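Local coordinates for protein EH1AB1 (Metagenome, PDB 6RKY) that probably hydrolyses carboxylic esters as a serine esterase of the alpha/beta hydrolase fold, at residues A[201-206]-A[298-303]. Residues are numbered along the deposited sequence; the frame is centred on the assembly and turned at random.
Sequences LIYPAT and TIHGFF. With ZK8 (hexyl-[2-(3-oxidanylpyridin-2-yl)pyridin-3-yl]oxy-phosphinic acid), chain F.
The phenolic OH of Tyr-203 accepts a weak, bent hydrogen bond from Phe-303 N, 3.4 Å long with an N-H...O angle of 134°, the N lying near the plane of the phenol ring. That hydroxyl rests on the type II turn from Ile-299 to Phe-302, where Gly-301 CA lies 3.3 Å from Tyr-203 OH. With CG placed between its backbone N and carbonyl carbon (chi1 42°), the tyrosine ring reaches from the end of strand 199-202 to this turn. His-300 meets it obliquely: Tyr-203 CE1 sits over one imidazole face, offset toward the rim, with the ring planes at 47°. At the phenol edge the Phe-302 ring comes rim to rim, Tyr-203 CE2 to Phe-302 CD1 being 3.7 Å. Ile-202 CG2 lies over the centre of a phenol face and also makes a CH-pi contact with Phe-303, 3.8 Å from that ring's centroid. A serine in place of Tyr-203 would probably leave a gap beside the imidazole and Phe-303 N without this acceptor. His-300 ND1 and NE2 make weak hydrogen bonds to Asp-270 and Ser-175, a geometry consistent with the catalytic triad of alpha/beta hydrolases, and His-300 NE2 lies 3.7 Å from ZK8 P01. The Tyr-203 ring thus backs the probable catalytic histidine and probably limits how far the imidazole can swing on that side, while the imidazole nitrogens engage the polar groups of the active site.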
loop_
_atom_site.group_PDB
_atom_site.type_symbol
_atom_site.label_atom_id
_atom_site.label_comp_id
_atom_site.label_asym_id
_atom_site.label_seq_id
_atom_site.Cartn_x
_atom_site.Cartn_y
_atom_site.Cartn_z
ATOM N N LEU A 201 1.529 1.046 11.094
ATOM C CA LEU A 201 0.448 1.618 11.919
ATOM C C LEU A 201 -0.915 1.080 11.461
ATOM O O LEU A 201 -1.455 1.563 10.443
ATOM C CB LEU A 201 0.491 3.140 11.812
ATOM C CG LEU A 201 1.849 3.797 12.002
ATOM C CD1 LEU A 201 1.706 5.321 11.965
ATOM C CD2 LEU A 201 2.508 3.338 13.310
ATOM N N ILE A 202 -1.459 0.124 12.212
ATOM C CA ILE A 202 -2.793 -0.497 11.972
ATOM C C ILE A 202 -3.815 0.290 12.796
ATOM O O ILE A 202 -3.759 0.231 14.047
ATOM C CB ILE A 202 -2.749 -2.000 12.325
ATOM C CG1 ILE A 202 -1.539 -2.705 11.705
ATOM C CG2 ILE A 202 -4.062 -2.684 11.960
ATOM C CD1 ILE A 202 -1.380 -2.470 10.221
ATOM N N TYR A 203 -4.670 1.051 12.105
ATOM C CA TYR A 203 -5.730 1.935 12.671
ATOM C C TYR A 203 -5.216 2.516 13.989
ATOM O O TYR A 203 -5.861 2.359 15.017
ATOM C CB TYR A 203 -7.106 1.247 12.698
ATOM C CG TYR A 203 -7.153 -0.195 13.128
ATOM C CD1 TYR A 203 -6.767 -0.560 14.407
ATOM C CD2 TYR A 203 -7.647 -1.190 12.287
ATOM C CE1 TYR A 203 -6.841 -1.875 14.833
ATOM C CE2 TYR A 203 -7.725 -2.511 12.695
ATOM C CZ TYR A 203 -7.311 -2.857 13.972
ATOM O OH TYR A 203 -7.387 -4.170 14.367
ATOM N N PRO A 204 -4.072 3.255 13.976
ATOM C CA PRO A 204 -3.506 3.856 15.185
ATOM C C PRO A 204 -4.341 5.007 15.765
ATOM O O PRO A 204 -5.176 5.544 15.045
ATOM C CB PRO A 204 -2.190 4.464 14.709
ATOM C CG PRO A 204 -2.455 4.796 13.257
ATOM C CD PRO A 204 -3.290 3.626 12.778
ATOM N N ALA A 205 -4.078 5.342 17.038
ATOM C CA ALA A 205 -4.625 6.499 17.789
ATOM C C ALA A 205 -3.546 7.576 17.889
ATOM O O ALA A 205 -2.612 7.377 18.641
ATOM C CB ALA A 205 -5.107 6.062 19.155
ATOM N N THR A 206 -3.687 8.681 17.163
ATOM C CA THR A 206 -2.622 9.697 16.971
ATOM C C THR A 206 -3.028 11.066 17.543
ATOM O O THR A 206 -2.172 11.981 17.506
ATOM C CB THR A 206 -2.250 9.816 15.485
ATOM O OG1 THR A 206 -3.376 10.323 14.763
ATOM C CG2 THR A 206 -1.804 8.502 14.871
ATOM N N THR A 298 -15.656 -1.980 6.852
ATOM C CA THR A 298 -15.238 -2.811 8.016
ATOM C C THR A 298 -14.865 -1.898 9.186
ATOM O O THR A 298 -14.716 -0.694 8.971
ATOM C CB THR A 298 -14.140 -3.820 7.647
ATOM O OG1 THR A 298 -14.175 -4.885 8.599
ATOM C CG2 THR A 298 -12.756 -3.225 7.632
ATOM N N ILE A 299 -14.670 -2.491 10.359
ATOM C CA ILE A 299 -14.655 -1.785 11.672
ATOM C C ILE A 299 -13.256 -1.853 12.291
ATOM O O ILE A 299 -12.465 -2.706 11.878
ATOM C CB ILE A 299 -15.694 -2.411 12.617
ATOM C CG1 ILE A 299 -15.441 -3.906 12.792
ATOM C CG2 ILE A 299 -17.109 -2.109 12.144
ATOM C CD1 ILE A 299 -16.307 -4.545 13.840
ATOM N N HIS A 300 -12.994 -0.980 13.264
ATOM C CA HIS A 300 -11.877 -1.102 14.227
ATOM C C HIS A 300 -11.837 -2.534 14.770
ATOM O O HIS A 300 -12.910 -3.064 15.074
ATOM C CB HIS A 300 -12.050 -0.111 15.370
ATOM C CG HIS A 300 -10.809 0.045 16.168
ATOM N ND1 HIS A 300 -9.789 0.876 15.751
ATOM C CD2 HIS A 300 -10.387 -0.543 17.307
ATOM C CE1 HIS A 300 -8.813 0.837 16.629
ATOM N NE2 HIS A 300 -9.157 -0.023 17.602
ATOM N N GLY A 301 -10.644 -3.131 14.867
ATOM C CA GLY A 301 -10.468 -4.485 15.429
ATOM C C GLY A 301 -10.358 -5.578 14.386
ATOM O O GLY A 301 -9.902 -6.663 14.767
ATOM N N PHE A 302 -10.739 -5.318 13.130
ATOM C CA PHE A 302 -10.912 -6.349 12.061
ATOM C C PHE A 302 -9.581 -7.049 11.763
ATOM O O PHE A 302 -9.580 -8.207 11.330
ATOM C CB PHE A 302 -11.515 -5.744 10.793
ATOM C CG PHE A 302 -10.546 -5.078 9.855
ATOM C CD1 PHE A 302 -10.040 -3.815 10.129
ATOM C CD2 PHE A 302 -10.198 -5.694 8.652
ATOM C CE1 PHE A 302 -9.163 -3.203 9.249
ATOM C CE2 PHE A 302 -9.326 -5.081 7.763
ATOM C CZ PHE A 302 -8.802 -3.843 8.073
ATOM N N PHE A 303 -8.466 -6.379 12.026
ATOM C CA PHE A 303 -7.097 -6.913 11.800
ATOM C C PHE A 303 -6.819 -8.134 12.676
ATOM O O PHE A 303 -5.928 -8.918 12.311
ATOM C CB PHE A 303 -6.063 -5.844 12.112
ATOM C CG PHE A 303 -4.702 -6.090 11.523
ATOM C CD1 PHE A 303 -3.681 -6.593 12.311
ATOM C CD2 PHE A 303 -4.432 -5.747 10.204
ATOM C CE1 PHE A 303 -2.414 -6.749 11.794
ATOM C CE2 PHE A 303 -3.162 -5.922 9.683
ATOM C CZ PHE A 303 -2.161 -6.418 10.482
HETATM C C10 ZK8 F . -8.365 -5.085 19.138
HETATM C C11 ZK8 F . -7.355 -4.154 18.906
HETATM C C12 ZK8 F . -7.382 -2.905 19.548
HETATM C C13 ZK8 F . -10.556 -3.385 21.474
HETATM C C14 ZK8 F . -10.996 -2.219 22.162
HETATM C C15 ZK8 F . -12.142 -2.258 22.969
HETATM C C16 ZK8 F . -12.872 -3.451 23.120
HETATM C C17 ZK8 F . -12.451 -4.610 22.451
HETATM P P01 ZK8 F . -7.273 -0.116 20.738
HETATM C C01 ZK8 F . -8.243 1.385 20.687
HETATM C C07 ZK8 F . -8.428 -2.545 20.427
HETATM N N01 ZK8 F . -9.283 -4.647 19.983
HETATM C C02 ZK8 F . -7.956 2.418 21.769
HETATM C C08 ZK8 F . -9.470 -3.511 20.661
HETATM N N02 ZK8 F . -11.354 -4.430 21.724
HETATM O O02 ZK8 F . -10.318 -0.974 22.068
HETATM C C03 ZK8 F . -7.553 3.789 21.218
HETATM O O03 ZK8 F . -8.427 -1.229 21.051
HETATM C C04 ZK8 F . -7.697 4.880 22.284
HETATM C C05 ZK8 F . -6.348 5.237 22.931
HETATM C C06 ZK8 F . -6.500 5.417 24.440
HETATM O O1 ZK8 F . -6.099 -0.049 21.678
#